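Local coordinates for acetyl transferase (Salmonella typhimurium, PDB 1S7L), which probably transfers the acetyl group of acetyl-coenzyme A to the N-terminal amine of ribosomal protein L7/L12, as a member of the GNAT family, at residues A[31-36]-A[104-109]; A[70-75]-A[82-87]; A[97-102]-A[131-136]. All coordinates share one frame; numbering follows the deposited sequence.

From the N terminus, helix 24-38 supplies the first half of contact 1, whose loop stays open until 104-109, just after strand 96-103. Contact 2 lies wholly within that loop: strands 71-77 and 80-91 pair as a hairpin and close a short turn. Contact 3 starts inside the same loop, at 97-102, but closes only at 131-136, beyond helix 112-127, and therefore crosses contact 1. V84 and S86 of contact 2 pair with W102 and G100 of contact 3, forming one continuous sheet, while A82 bonds to D104 of contact 1. Together the contacts tie helix 24-38, the sheet and the beta-alpha-beta unit round coenzyme A, which contacts 1 and 3 both touch.

Contact 1 of 3, residues A[31-36]-A[104-109]; sequences VLKNKA and DESFQG. With COA (coenzyme A), chain C.
N34 grips the start of the 104-109 loop with both ends of its side-chain amide. Its OD1 accepts the backbone N-H of E105 at 2.8 Å in an almost straight bond (N-H...O 176°), and its ND2 donates to D104 OD1, also over 2.8 Å. That oxygen lies in the plane of the amide and receives the N-H on its anti lone pair, while the D104 carboxylate stands nearly perpendicular to the amide (86°). Being gripped at both ends fixes which way round the buried amide sits. N34 also serves its own helix, ND2 donating to L30 O and OD1 accepting from W37 NE1.

On the more exposed side K33 NZ forms a salt bridge with D104 OD1 (2.8 Å as modelled). K33 NZ and E105 OE2 are modelled too close together, so the positions of both, and the details of this network, are doubtful. The other D104 oxygen, OD2, turns back into its own loop. It takes S106 OG at 2.9 Å nearly along the C-O bond, and S106 N from above the carboxylate plane. The latter bond makes an Asx turn, which opens the 3-10 segment 105-107. At the far end of the loop G109 N, part of the coenzyme A site, donates to the pyrophosphate oxygen O4A. M113 N and S114 N also bond to the cofactor, so backbone N-H groups leading into helix 112-127 hold it, as in GNAT enzymes.

Helix 24-38 thus anchors the loop that runs from strand 96-103 to helix 112-127. D104 packs on L30, and E105 and Q108 on W37, of that helix; F107 rests on E80 and A82 of strand 80-91, while N34 and V31 lie against W102 of strand 96-103.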
loop_
_atom_site.group_PDB
_atom_site.type_symbol
_atom_site.label_atom_id
_atom_site.label_comp_id
_atom_site.label_asym_id
_atom_site.label_seq_id
_atom_site.Cartn_x
_atom_site.Cartn_y
_atom_site.Cartn_z
ATOM N N VAL A 31 13.407 -21.606 1.738
ATOM C CA VAL A 31 13.873 -20.226 1.732
ATOM C C VAL A 31 15.425 -20.182 1.661
ATOM O O VAL A 31 16.008 -19.457 0.835
ATOM C CB VAL A 31 13.356 -19.471 2.980
ATOM C CG1 VAL A 31 13.799 -18.014 2.957
ATOM C CG2 VAL A 31 11.876 -19.525 3.012
ATOM N N LEU A 32 16.092 -20.974 2.490
ATOM C CA LEU A 32 17.546 -21.018 2.494
ATOM C C LEU A 32 18.143 -21.321 1.091
ATOM O O LEU A 32 19.052 -20.637 0.603
ATOM C CB LEU A 32 18.045 -22.050 3.548
ATOM C CG LEU A 32 17.949 -21.593 5.030
ATOM C CD1 LEU A 32 18.717 -22.520 5.857
ATOM C CD2 LEU A 32 18.522 -20.182 5.254
ATOM N N LYS A 33 17.601 -22.347 0.459
ATOM C CA LYS A 33 17.997 -22.804 -0.856
ATOM C C LYS A 33 17.816 -21.732 -1.970
ATOM O O LYS A 33 18.574 -21.670 -2.948
ATOM C CB LYS A 33 17.221 -24.091 -1.108
ATOM C CG LYS A 33 17.370 -24.798 -2.487
ATOM C CD LYS A 33 16.925 -26.308 -2.293
ATOM C CE LYS A 33 16.397 -27.034 -3.544
ATOM N NZ LYS A 33 16.322 -26.211 -4.818
ATOM N N ASN A 34 16.904 -20.809 -1.779
ATOM C CA ASN A 34 16.683 -19.830 -2.829
ATOM C C ASN A 34 16.971 -18.368 -2.518
ATOM O O ASN A 34 16.925 -17.543 -3.427
ATOM C CB ASN A 34 15.215 -19.950 -3.280
ATOM C CG ASN A 34 14.886 -21.330 -3.849
ATOM O OD1 ASN A 34 15.135 -21.574 -5.040
ATOM N ND2 ASN A 34 14.371 -22.252 -3.014
ATOM N N LYS A 35 17.238 -18.036 -1.250
ATOM C CA LYS A 35 17.431 -16.635 -0.864
ATOM C C LYS A 35 18.495 -15.897 -1.612
ATOM O O LYS A 35 18.351 -14.746 -1.846
ATOM C CB LYS A 35 17.638 -16.472 0.665
ATOM C CG LYS A 35 18.928 -17.029 1.182
ATOM C CD LYS A 35 19.112 -16.711 2.694
ATOM C CE LYS A 35 19.541 -15.255 2.963
ATOM N NZ LYS A 35 19.476 -15.037 4.436
ATOM N N ALA A 36 19.556 -16.544 -2.024
ATOM C CA ALA A 36 20.576 -15.784 -2.770
ATOM C C ALA A 36 19.933 -15.127 -3.981
ATOM O O ALA A 36 20.105 -13.945 -4.202
ATOM C CB ALA A 36 21.746 -16.700 -3.218
ATOM N N ASP A 104 10.547 -22.266 -5.857
ATOM C CA ASP A 104 11.882 -22.831 -5.679
ATOM C C ASP A 104 12.461 -22.971 -7.100
ATOM O O ASP A 104 11.757 -23.364 -8.050
ATOM C CB ASP A 104 11.793 -24.194 -4.992
ATOM C CG ASP A 104 13.065 -24.989 -5.127
ATOM O OD1 ASP A 104 14.052 -24.697 -4.415
ATOM O OD2 ASP A 104 13.091 -25.912 -5.961
ATOM N N GLU A 105 13.722 -22.588 -7.279
ATOM C CA GLU A 105 14.335 -22.669 -8.610
ATOM C C GLU A 105 14.177 -24.016 -9.330
ATOM O O GLU A 105 14.061 -24.053 -10.545
ATOM C CB GLU A 105 15.821 -22.278 -8.543
ATOM C CG GLU A 105 16.795 -23.412 -8.386
ATOM C CD GLU A 105 17.316 -23.670 -6.930
ATOM O OE1 GLU A 105 18.327 -23.008 -6.509
ATOM O OE2 GLU A 105 16.713 -24.549 -6.226
ATOM N N SER A 106 14.124 -25.127 -8.594
ATOM C CA SER A 106 14.014 -26.371 -9.275
ATOM C C SER A 106 12.575 -26.742 -9.762
ATOM O O SER A 106 12.390 -27.760 -10.454
ATOM C CB SER A 106 14.653 -27.456 -8.400
ATOM O OG SER A 106 13.665 -28.195 -7.712
ATOM N N PHE A 107 11.579 -25.919 -9.423
ATOM C CA PHE A 107 10.189 -26.125 -9.841
ATOM C C PHE A 107 9.777 -25.101 -10.925
ATOM O O PHE A 107 8.642 -25.047 -11.313
ATOM C CB PHE A 107 9.221 -26.057 -8.616
ATOM C CG PHE A 107 9.250 -27.303 -7.750
ATOM C CD1 PHE A 107 10.174 -27.440 -6.735
ATOM C CD2 PHE A 107 8.395 -28.386 -8.021
ATOM C CE1 PHE A 107 10.267 -28.637 -5.983
ATOM C CE2 PHE A 107 8.465 -29.597 -7.293
ATOM C CZ PHE A 107 9.412 -29.721 -6.264
ATOM N N GLN A 108 10.698 -24.270 -11.381
ATOM C CA GLN A 108 10.399 -23.312 -12.432
ATOM C C GLN A 108 10.327 -23.849 -13.891
ATOM O O GLN A 108 10.785 -24.989 -14.195
ATOM C CB GLN A 108 11.419 -22.194 -12.370
ATOM C CG GLN A 108 11.270 -21.399 -11.113
ATOM C CD GLN A 108 12.267 -20.273 -11.015
ATOM O OE1 GLN A 108 12.949 -19.914 -12.017
ATOM N NE2 GLN A 108 12.360 -19.672 -9.791
ATOM N N GLY A 109 9.763 -23.045 -14.791
ATOM C CA GLY A 109 9.706 -23.468 -16.155
ATOM C C GLY A 109 8.666 -24.544 -16.425
ATOM O O GLY A 109 8.721 -25.134 -17.480
HETATM N N1A COA C . 1.862 -23.003 -18.925
HETATM C C2A COA C . 2.658 -21.924 -18.723
HETATM N N3A COA C . 3.958 -21.899 -18.782
HETATM C C4A COA C . 4.605 -23.103 -19.107
HETATM C C5A COA C . 3.873 -24.275 -19.351
HETATM C C6A COA C . 2.429 -24.199 -19.239
HETATM N N6A COA C . 1.693 -25.311 -19.431
HETATM N N7A COA C . 4.682 -25.333 -19.654
HETATM C C8A COA C . 5.913 -24.875 -19.593
HETATM N N9A COA C . 5.899 -23.555 -19.253
HETATM C C1B COA C . 7.117 -22.735 -18.982
HETATM C C2B COA C . 7.463 -21.521 -19.782
HETATM O O2B COA C . 8.702 -21.772 -20.387
HETATM C C3B COA C . 7.713 -20.366 -18.773
HETATM O O3B COA C . 6.876 -19.428 -19.161
HETATM P P3B COA C . 7.055 -17.908 -19.430
HETATM O O7A COA C . 8.444 -17.516 -19.521
HETATM O O8A COA C . 6.263 -17.326 -18.260
HETATM O O9A COA C . 6.404 -17.775 -20.731
HETATM C C4B COA C . 7.294 -21.023 -17.421
HETATM O O4B COA C . 7.159 -22.387 -17.607
HETATM C C5B COA C . 6.115 -20.612 -16.617
HETATM O O5B COA C . 6.250 -21.276 -15.333
HETATM P P1A COA C . 5.718 -20.536 -13.981
HETATM O O1A COA C . 4.410 -19.889 -14.224
HETATM O O2A COA C . 5.799 -21.542 -12.969
HETATM O O3A COA C . 6.694 -19.343 -13.754
HETATM P P2A COA C . 8.283 -19.349 -13.591
HETATM O O4A COA C . 8.813 -20.669 -13.393
HETATM O O5A COA C . 8.852 -18.557 -14.718
HETATM O O6A COA C . 8.630 -18.505 -12.319
HETATM C CBP COA C . 8.367 -16.692 -10.779
HETATM C CCP COA C . 8.107 -17.207 -12.189
HETATM C CDP COA C . 8.003 -15.195 -10.793
HETATM C CEP COA C . 7.425 -17.501 -9.822
HETATM C CAP COA C . 9.880 -16.871 -10.364
HETATM O OAP COA C . 10.716 -16.231 -11.279
HETATM C C9P COA C . 10.249 -16.433 -8.949
HETATM O O9P COA C . 10.070 -17.156 -8.051
HETATM N N8P COA C . 10.823 -15.171 -8.839
HETATM C C7P COA C . 11.079 -14.479 -7.537
HETATM C C6P COA C . 9.807 -13.929 -6.854
HETATM C C5P COA C . 9.204 -12.821 -7.657
HETATM O O5P COA C . 9.763 -12.380 -8.579
HETATM N N4P COA C . 7.957 -12.451 -7.356
HETATM C C3P COA C . 7.227 -11.482 -8.181
HETATM C C2P COA C . 6.844 -10.244 -7.395
HETATM S S1P COA C . 8.269 -9.120 -7.310
#

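Contact 2 of 3, residues A[70-75]-A[82-87]; sequences AKMYLI and AGVLSF
L74 and V84 lie side by side and point the same way, L74 CD2 touching V84 CG2 at 3.5 Å across a non-hydrogen-bonded pair. The second V84 methyl, CG1, faces in the direction of M72, whose side chain is fully extended (chi1 180°) and slants across so that CE ends 3.8 Å from it. V84 is therefore wedged between two neighbours of the partner strand, one methyl to each. S86 pairs with M72 on this same face.

On the reverse face two rings are met at their edges. With K71 CG anti to the carbonyl carbon (chi1 -61°), it lies at the edge of the F87 ring, 3.6 Å from F87 CD2; the chain then bends at chi2 and NZ goes off to H65 O. The Y73 ring has the carbonyl oxygen of L85 at its edge, in its plane. I75 instead slants across to L85, with I75 CD1 4.2 Å from L85 CB. I75 CB and CG1 also lie against the G83 peptide, I75 CB 3.7 Å from G83 O.

Backbone bonds knit the strands as antiparallel partners. Y73 and L85 exchange two of 2.9 Å, Y73 N to L85 O and L85 N to Y73 O. At the turn end I75 N reaches G83 O, and A82 N reaches I75 O at 2.7 Å. A82 and G83 both face I75, a classic beta bulge.

This hairpin sits inside the central sheet, between strands 14-18 and 96-103. Helix 112-127 covers the face of K71, Y73, I75 and L85 through Y124, L120 and M113; Y73 OH bonds to both Y124 OH and E6, and the F87 ring meets that of Y124 edge-to-face. On the opposite face M72 packs on A19, L74 on H23 and V84 on W102.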
loop_
_atom_site.group_PDB
_atom_site.type_symbol
_atom_site.label_atom_id
_atom_site.label_comp_id
_atom_site.label_asym_id
_atom_site.label_seq_id
_atom_site.Cartn_x
_atom_site.Cartn_y
_atom_site.Cartn_z
ATOM N N ALA A 70 -4.922 -10.890 4.720
ATOM C CA ALA A 70 -3.885 -11.337 3.839
ATOM C C ALA A 70 -4.108 -12.849 3.735
ATOM O O ALA A 70 -5.017 -13.416 4.368
ATOM C CB ALA A 70 -2.504 -11.024 4.437
ATOM N N LYS A 71 -3.308 -13.490 2.894
ATOM C CA LYS A 71 -3.359 -14.917 2.746
ATOM C C LYS A 71 -1.982 -15.412 2.398
ATOM O O LYS A 71 -1.211 -14.761 1.674
ATOM C CB LYS A 71 -4.334 -15.365 1.623
ATOM C CG LYS A 71 -5.816 -14.981 1.775
ATOM C CD LYS A 71 -6.491 -15.665 2.907
ATOM C CE LYS A 71 -7.876 -15.056 3.231
ATOM N NZ LYS A 71 -8.555 -16.048 4.128
ATOM N N MET A 72 -1.675 -16.587 2.900
ATOM C CA MET A 72 -0.441 -17.220 2.547
ATOM C C MET A 72 -0.714 -18.707 2.186
ATOM O O MET A 72 -1.100 -19.494 3.034
ATOM C CB MET A 72 0.544 -17.146 3.690
ATOM C CG MET A 72 1.881 -17.816 3.372
ATOM S SD MET A 72 3.066 -17.814 4.728
ATOM C CE MET A 72 4.666 -18.108 3.696
ATOM N N TYR A 73 -0.478 -19.084 0.931
ATOM C CA TYR A 73 -0.687 -20.498 0.536
ATOM C C TYR A 73 0.646 -21.141 0.140
ATOM O O TYR A 73 1.503 -20.479 -0.424
ATOM C CB TYR A 73 -1.637 -20.599 -0.664
ATOM C CG TYR A 73 -3.057 -20.245 -0.328
ATOM C CD1 TYR A 73 -3.918 -21.221 0.170
ATOM C CD2 TYR A 73 -3.514 -18.943 -0.418
ATOM C CE1 TYR A 73 -5.180 -20.930 0.563
ATOM C CE2 TYR A 73 -4.798 -18.627 0.001
ATOM C CZ TYR A 73 -5.631 -19.634 0.496
ATOM O OH TYR A 73 -6.913 -19.355 0.954
ATOM N N LEU A 74 0.828 -22.404 0.461
ATOM C CA LEU A 74 2.039 -23.048 0.051
ATOM C C LEU A 74 1.684 -23.871 -1.164
ATOM O O LEU A 74 0.646 -24.555 -1.151
ATOM C CB LEU A 74 2.558 -23.952 1.156
ATOM C CG LEU A 74 3.123 -23.063 2.278
ATOM C CD1 LEU A 74 3.450 -23.943 3.432
ATOM C CD2 LEU A 74 4.369 -22.221 1.820
ATOM N N ILE A 75 2.507 -23.808 -2.213
ATOM C CA ILE A 75 2.230 -24.617 -3.400
ATOM C C ILE A 75 2.864 -26.006 -3.228
ATOM O O ILE A 75 4.052 -26.097 -2.917
ATOM C CB ILE A 75 2.793 -23.983 -4.719
ATOM C CG1 ILE A 75 2.280 -22.578 -4.880
ATOM C CG2 ILE A 75 2.443 -24.894 -5.980
ATOM C CD1 ILE A 75 2.953 -21.781 -5.994
ATOM N N ALA A 82 6.687 -26.656 -3.208
ATOM C CA ALA A 82 7.406 -26.050 -4.342
ATOM C C ALA A 82 7.566 -24.534 -4.347
ATOM O O ALA A 82 8.422 -23.994 -5.064
ATOM C CB ALA A 82 6.773 -26.502 -5.624
ATOM N N GLY A 83 6.783 -23.854 -3.522
ATOM C CA GLY A 83 6.852 -22.426 -3.513
ATOM C C GLY A 83 5.709 -21.849 -2.685
ATOM O O GLY A 83 4.960 -22.587 -2.032
ATOM N N VAL A 84 5.573 -20.518 -2.739
ATOM C CA VAL A 84 4.580 -19.806 -1.964
ATOM C C VAL A 84 3.781 -18.896 -2.870
ATOM O O VAL A 84 4.332 -18.259 -3.791
ATOM C CB VAL A 84 5.309 -18.912 -0.892
ATOM C CG1 VAL A 84 4.319 -18.147 -0.075
ATOM C CG2 VAL A 84 6.233 -19.803 0.011
ATOM N N LEU A 85 2.473 -18.830 -2.641
ATOM C CA LEU A 85 1.640 -17.906 -3.418
ATOM C C LEU A 85 0.788 -17.137 -2.424
ATOM O O LEU A 85 0.089 -17.742 -1.601
ATOM C CB LEU A 85 0.730 -18.634 -4.428
ATOM C CG LEU A 85 -0.417 -17.827 -5.100
ATOM C CD1 LEU A 85 0.198 -16.588 -5.757
ATOM C CD2 LEU A 85 -1.151 -18.669 -6.191
ATOM N N SER A 86 0.838 -15.811 -2.457
ATOM C CA SER A 86 0.025 -15.171 -1.493
ATOM C C SER A 86 -0.608 -13.806 -1.760
ATOM O O SER A 86 -0.436 -13.217 -2.819
ATOM C CB SER A 86 0.829 -15.221 -0.175
ATOM O OG SER A 86 1.874 -14.317 -0.197
ATOM N N PHE A 87 -1.479 -13.365 -0.851
ATOM C CA PHE A 87 -2.055 -12.000 -0.965
ATOM C C PHE A 87 -1.282 -11.344 0.159
ATOM O O PHE A 87 -1.426 -11.737 1.337
ATOM C CB PHE A 87 -3.571 -11.932 -0.668
ATOM C CG PHE A 87 -4.437 -12.543 -1.753
ATOM C CD1 PHE A 87 -4.137 -12.353 -3.092
ATOM C CD2 PHE A 87 -5.519 -13.342 -1.432
ATOM C CE1 PHE A 87 -4.901 -12.959 -4.094
ATOM C CE2 PHE A 87 -6.272 -13.945 -2.388
ATOM C CZ PHE A 87 -5.976 -13.760 -3.721
#

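Contact 3 of 3, residues A[97-102]-A[131-136]; sequences AYIGYW and RRFVIK. With COA (coenzyme A), chain C.
Y98 and V134 turn their side chains the same way from neighbouring parallel strands: with Y98 CG opposite the carbonyl carbon (chi1 -71°), its ring runs alongside V134, CD1 3.7 Å from V134 CB. At the other end of the strand, Y101 takes a rarer torsion, CG wedged between backbone N and carbonyl carbon (chi1 47°), which brings its ring round to I135. I135 CD1 meets that ring at its edge, 3.8 Å from Y101 OH, a hydroxyl that hydrogen-bonds to S144 OG. Between these pairs, on the side of helix 112-127, I99 slants across F133, I99 CD1 lying 3.7 Å from F133 CB, and I99 CB meets I135 CG1.

Three backbone bonds join the strands: A97 N to R132 O, V134 N to A97 O, and I99 N to V134 O at 2.7 Å. Beyond I99 direct pairing stops; the short-segment axes diverge, with 46° between their directions, and water lies between the strands. One water sits 2.7 Å from I99 O and accepts from K136 N; a second lies between I99 O and K136 O, within bonding distance of each. A third, near the start of the strands, links Y98 OH to R132 NE, 2.8 Å from the latter. R132 also forms a salt bridge with E156, and Y98 and R132 pack on M159 of the second subunit.

Coenzyme A N4P donates to Y101 O over 2.9 Å, and the cofactor also bonds to L103 N, so the pantetheine runs along this strand edge much like an added strand. Parallel strands joined through helix 112-127 in a beta-alpha-beta unit, splayed into a V that receives the pantetheine, are a hallmark of the GNAT acetyltransferase fold.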
loop_
_atom_site.group_PDB
_atom_site.type_symbol
_atom_site.label_atom_id
_atom_site.label_comp_id
_atom_site.label_asym_id
_atom_site.label_seq_id
_atom_site.Cartn_x
_atom_site.Cartn_y
_atom_site.Cartn_z
ATOM N N ALA A 97 -6.690 -6.873 -3.676
ATOM C CA ALA A 97 -5.604 -7.636 -3.042
ATOM C C ALA A 97 -4.311 -7.516 -3.826
ATOM O O ALA A 97 -4.307 -7.480 -5.059
ATOM C CB ALA A 97 -5.978 -9.123 -2.906
ATOM N N TYR A 98 -3.216 -7.474 -3.090
ATOM C CA TYR A 98 -1.889 -7.358 -3.659
ATOM C C TYR A 98 -1.267 -8.749 -3.575
ATOM O O TYR A 98 -1.169 -9.342 -2.465
ATOM C CB TYR A 98 -1.048 -6.339 -2.852
ATOM C CG TYR A 98 -1.488 -4.903 -3.048
ATOM C CD1 TYR A 98 -1.044 -4.198 -4.150
ATOM C CD2 TYR A 98 -2.417 -4.276 -2.183
ATOM C CE1 TYR A 98 -1.501 -2.902 -4.444
ATOM C CE2 TYR A 98 -2.901 -2.949 -2.462
ATOM C CZ TYR A 98 -2.417 -2.290 -3.624
ATOM O OH TYR A 98 -2.848 -1.059 -4.056
ATOM N N ILE A 99 -0.846 -9.254 -4.740
ATOM C CA ILE A 99 -0.252 -10.586 -4.838
ATOM C C ILE A 99 1.266 -10.665 -4.671
ATOM O O ILE A 99 1.977 -9.788 -5.103
ATOM C CB ILE A 99 -0.603 -11.226 -6.202
ATOM C CG1 ILE A 99 -2.094 -11.532 -6.228
ATOM C CG2 ILE A 99 0.241 -12.494 -6.469
ATOM C CD1 ILE A 99 -2.700 -11.418 -7.656
ATOM N N GLY A 100 1.722 -11.706 -3.995
ATOM C CA GLY A 100 3.126 -11.973 -3.894
ATOM C C GLY A 100 3.270 -13.504 -4.160
ATOM O O GLY A 100 2.342 -14.303 -3.852
ATOM N N TYR A 101 4.390 -13.910 -4.781
ATOM C CA TYR A 101 4.680 -15.350 -5.018
ATOM C C TYR A 101 6.148 -15.549 -5.354
ATOM O O TYR A 101 6.833 -14.604 -5.759
ATOM C CB TYR A 101 3.855 -15.957 -6.202
ATOM C CG TYR A 101 3.834 -15.125 -7.489
ATOM C CD1 TYR A 101 5.027 -14.794 -8.166
ATOM C CD2 TYR A 101 2.640 -14.588 -7.975
ATOM C CE1 TYR A 101 5.045 -13.948 -9.291
ATOM C CE2 TYR A 101 2.630 -13.712 -9.109
ATOM C CZ TYR A 101 3.848 -13.410 -9.775
ATOM O OH TYR A 101 3.842 -12.596 -10.905
ATOM N N TRP A 102 6.622 -16.780 -5.157
ATOM C CA TRP A 102 7.955 -17.140 -5.578
ATOM C C TRP A 102 7.948 -18.625 -5.668
ATOM O O TRP A 102 7.171 -19.290 -4.978
ATOM C CB TRP A 102 9.071 -16.652 -4.644
ATOM C CG TRP A 102 9.052 -17.163 -3.191
ATOM C CD1 TRP A 102 8.424 -16.574 -2.136
ATOM C CD2 TRP A 102 9.748 -18.302 -2.653
ATOM N NE1 TRP A 102 8.682 -17.270 -0.965
ATOM C CE2 TRP A 102 9.501 -18.329 -1.254
ATOM C CE3 TRP A 102 10.575 -19.292 -3.211
ATOM C CZ2 TRP A 102 10.052 -19.307 -0.405
ATOM C CZ3 TRP A 102 11.136 -20.276 -2.366
ATOM C CH2 TRP A 102 10.866 -20.272 -0.966
ATOM N N ARG A 131 -12.024 -8.727 -6.025
ATOM C CA ARG A 131 -12.379 -8.628 -7.417
ATOM C C ARG A 131 -11.311 -7.938 -8.217
ATOM O O ARG A 131 -11.302 -7.980 -9.472
ATOM C CB ARG A 131 -13.710 -7.890 -7.545
ATOM C CG ARG A 131 -13.588 -6.410 -7.162
ATOM C CD ARG A 131 -14.994 -5.849 -6.962
ATOM N NE ARG A 131 -15.531 -5.513 -8.261
ATOM C CZ ARG A 131 -15.021 -4.564 -9.037
ATOM N NH1 ARG A 131 -13.972 -3.877 -8.625
ATOM N NH2 ARG A 131 -15.537 -4.277 -10.229
ATOM N N ARG A 132 -10.434 -7.285 -7.473
ATOM C CA ARG A 132 -9.318 -6.556 -8.030
ATOM C C ARG A 132 -8.007 -7.148 -7.489
ATOM O O ARG A 132 -7.746 -7.089 -6.299
ATOM C CB ARG A 132 -9.395 -5.055 -7.676
ATOM C CG ARG A 132 -8.218 -4.202 -8.261
ATOM C CD ARG A 132 -8.283 -2.671 -7.909
ATOM N NE ARG A 132 -6.932 -2.118 -7.884
ATOM C CZ ARG A 132 -6.223 -1.784 -8.960
ATOM N NH1 ARG A 132 -6.761 -1.866 -10.154
ATOM N NH2 ARG A 132 -4.968 -1.335 -8.845
ATOM N N PHE A 133 -7.209 -7.706 -8.390
ATOM C CA PHE A 133 -5.921 -8.306 -8.074
ATOM C C PHE A 133 -4.787 -7.473 -8.605
ATOM O O PHE A 133 -4.825 -6.973 -9.717
ATOM C CB PHE A 133 -5.882 -9.727 -8.643
ATOM C CG PHE A 133 -7.103 -10.543 -8.269
ATOM C CD1 PHE A 133 -8.304 -10.428 -8.978
ATOM C CD2 PHE A 133 -7.061 -11.401 -7.188
ATOM C CE1 PHE A 133 -9.450 -11.176 -8.581
ATOM C CE2 PHE A 133 -8.211 -12.155 -6.786
ATOM C CZ PHE A 133 -9.372 -12.043 -7.468
ATOM N N VAL A 134 -3.744 -7.341 -7.810
ATOM C CA VAL A 134 -2.638 -6.496 -8.239
ATOM C C VAL A 134 -1.304 -7.172 -8.089
ATOM O O VAL A 134 -1.085 -7.912 -7.108
ATOM C CB VAL A 134 -2.574 -5.176 -7.368
ATOM C CG1 VAL A 134 -1.550 -4.169 -7.954
ATOM C CG2 VAL A 134 -4.036 -4.508 -7.274
ATOM N N ILE A 135 -0.417 -6.938 -9.064
ATOM C CA ILE A 135 0.960 -7.442 -8.967
ATOM C C ILE A 135 1.950 -6.254 -9.200
ATOM O O ILE A 135 1.907 -5.573 -10.220
ATOM C CB ILE A 135 1.254 -8.556 -10.008
ATOM C CG1 ILE A 135 0.350 -9.769 -9.753
ATOM C CG2 ILE A 135 2.717 -8.994 -9.918
ATOM C CD1 ILE A 135 0.469 -10.875 -10.815
ATOM N N LYS A 136 2.779 -5.989 -8.214
ATOM C CA LYS A 136 3.812 -4.934 -8.246
ATOM C C LYS A 136 5.118 -5.731 -8.143
ATOM O O LYS A 136 5.301 -6.563 -7.241
ATOM C CB LYS A 136 3.788 -4.046 -7.000
ATOM C CG LYS A 136 2.530 -3.277 -6.718
ATOM C CD LYS A 136 2.477 -2.784 -5.257
ATOM C CE LYS A 136 3.583 -1.797 -4.932
ATOM N NZ LYS A 136 3.463 -1.273 -3.537
HETATM N N1A COA C . 1.862 -23.003 -18.925
HETATM C C2A COA C . 2.658 -21.924 -18.723
HETATM N N3A COA C . 3.958 -21.899 -18.782
HETATM C C4A COA C . 4.605 -23.103 -19.107
HETATM C C5A COA C . 3.873 -24.275 -19.351
HETATM C C6A COA C . 2.429 -24.199 -19.239
HETATM N N6A COA C . 1.693 -25.311 -19.431
HETATM N N7A COA C . 4.682 -25.333 -19.654
HETATM C C8A COA C . 5.913 -24.875 -19.593
HETATM N N9A COA C . 5.899 -23.555 -19.253
HETATM C C1B COA C . 7.117 -22.735 -18.982
HETATM C C2B COA C . 7.463 -21.521 -19.782
HETATM O O2B COA C . 8.702 -21.772 -20.387
HETATM C C3B COA C . 7.713 -20.366 -18.773
HETATM O O3B COA C . 6.876 -19.428 -19.161
HETATM P P3B COA C . 7.055 -17.908 -19.430
HETATM O O7A COA C . 8.444 -17.516 -19.521
HETATM O O8A COA C . 6.263 -17.326 -18.260
HETATM O O9A COA C . 6.404 -17.775 -20.731
HETATM C C4B COA C . 7.294 -21.023 -17.421
HETATM O O4B COA C . 7.159 -22.387 -17.607
HETATM C C5B COA C . 6.115 -20.612 -16.617
HETATM O O5B COA C . 6.250 -21.276 -15.333
HETATM P P1A COA C . 5.718 -20.536 -13.981
HETATM O O1A COA C . 4.410 -19.889 -14.224
HETATM O O2A COA C . 5.799 -21.542 -12.969
HETATM O O3A COA C . 6.694 -19.343 -13.754
HETATM P P2A COA C . 8.283 -19.349 -13.591
HETATM O O4A COA C . 8.813 -20.669 -13.393
HETATM O O5A COA C . 8.852 -18.557 -14.718
HETATM O O6A COA C . 8.630 -18.505 -12.319
HETATM C CBP COA C . 8.367 -16.692 -10.779
HETATM C CCP COA C . 8.107 -17.207 -12.189
HETATM C CDP COA C . 8.003 -15.195 -10.793
HETATM C CEP COA C . 7.425 -17.501 -9.822
HETATM C CAP COA C . 9.880 -16.871 -10.364
HETATM O OAP COA C . 10.716 -16.231 -11.279
HETATM C C9P COA C . 10.249 -16.433 -8.949
HETATM O O9P COA C . 10.070 -17.156 -8.051
HETATM N N8P COA C . 10.823 -15.171 -8.839
HETATM C C7P COA C . 11.079 -14.479 -7.537
HETATM C C6P COA C . 9.807 -13.929 -6.854
HETATM C C5P COA C . 9.204 -12.821 -7.657
HETATM O O5P COA C . 9.763 -12.380 -8.579
HETATM N N4P COA C . 7.957 -12.451 -7.356
HETATM C C3P COA C . 7.227 -11.482 -8.181
HETATM C C2P COA C . 6.844 -10.244 -7.395
HETATM S S1P COA C . 8.269 -9.120 -7.310
HETATM O O HOH W 1 -5.287 -1.445 -5.728
HETATM O O HOH W 2 1.780 -7.130 -5.398
HETATM O O HOH W 3 4.446 -8.522 -5.690
#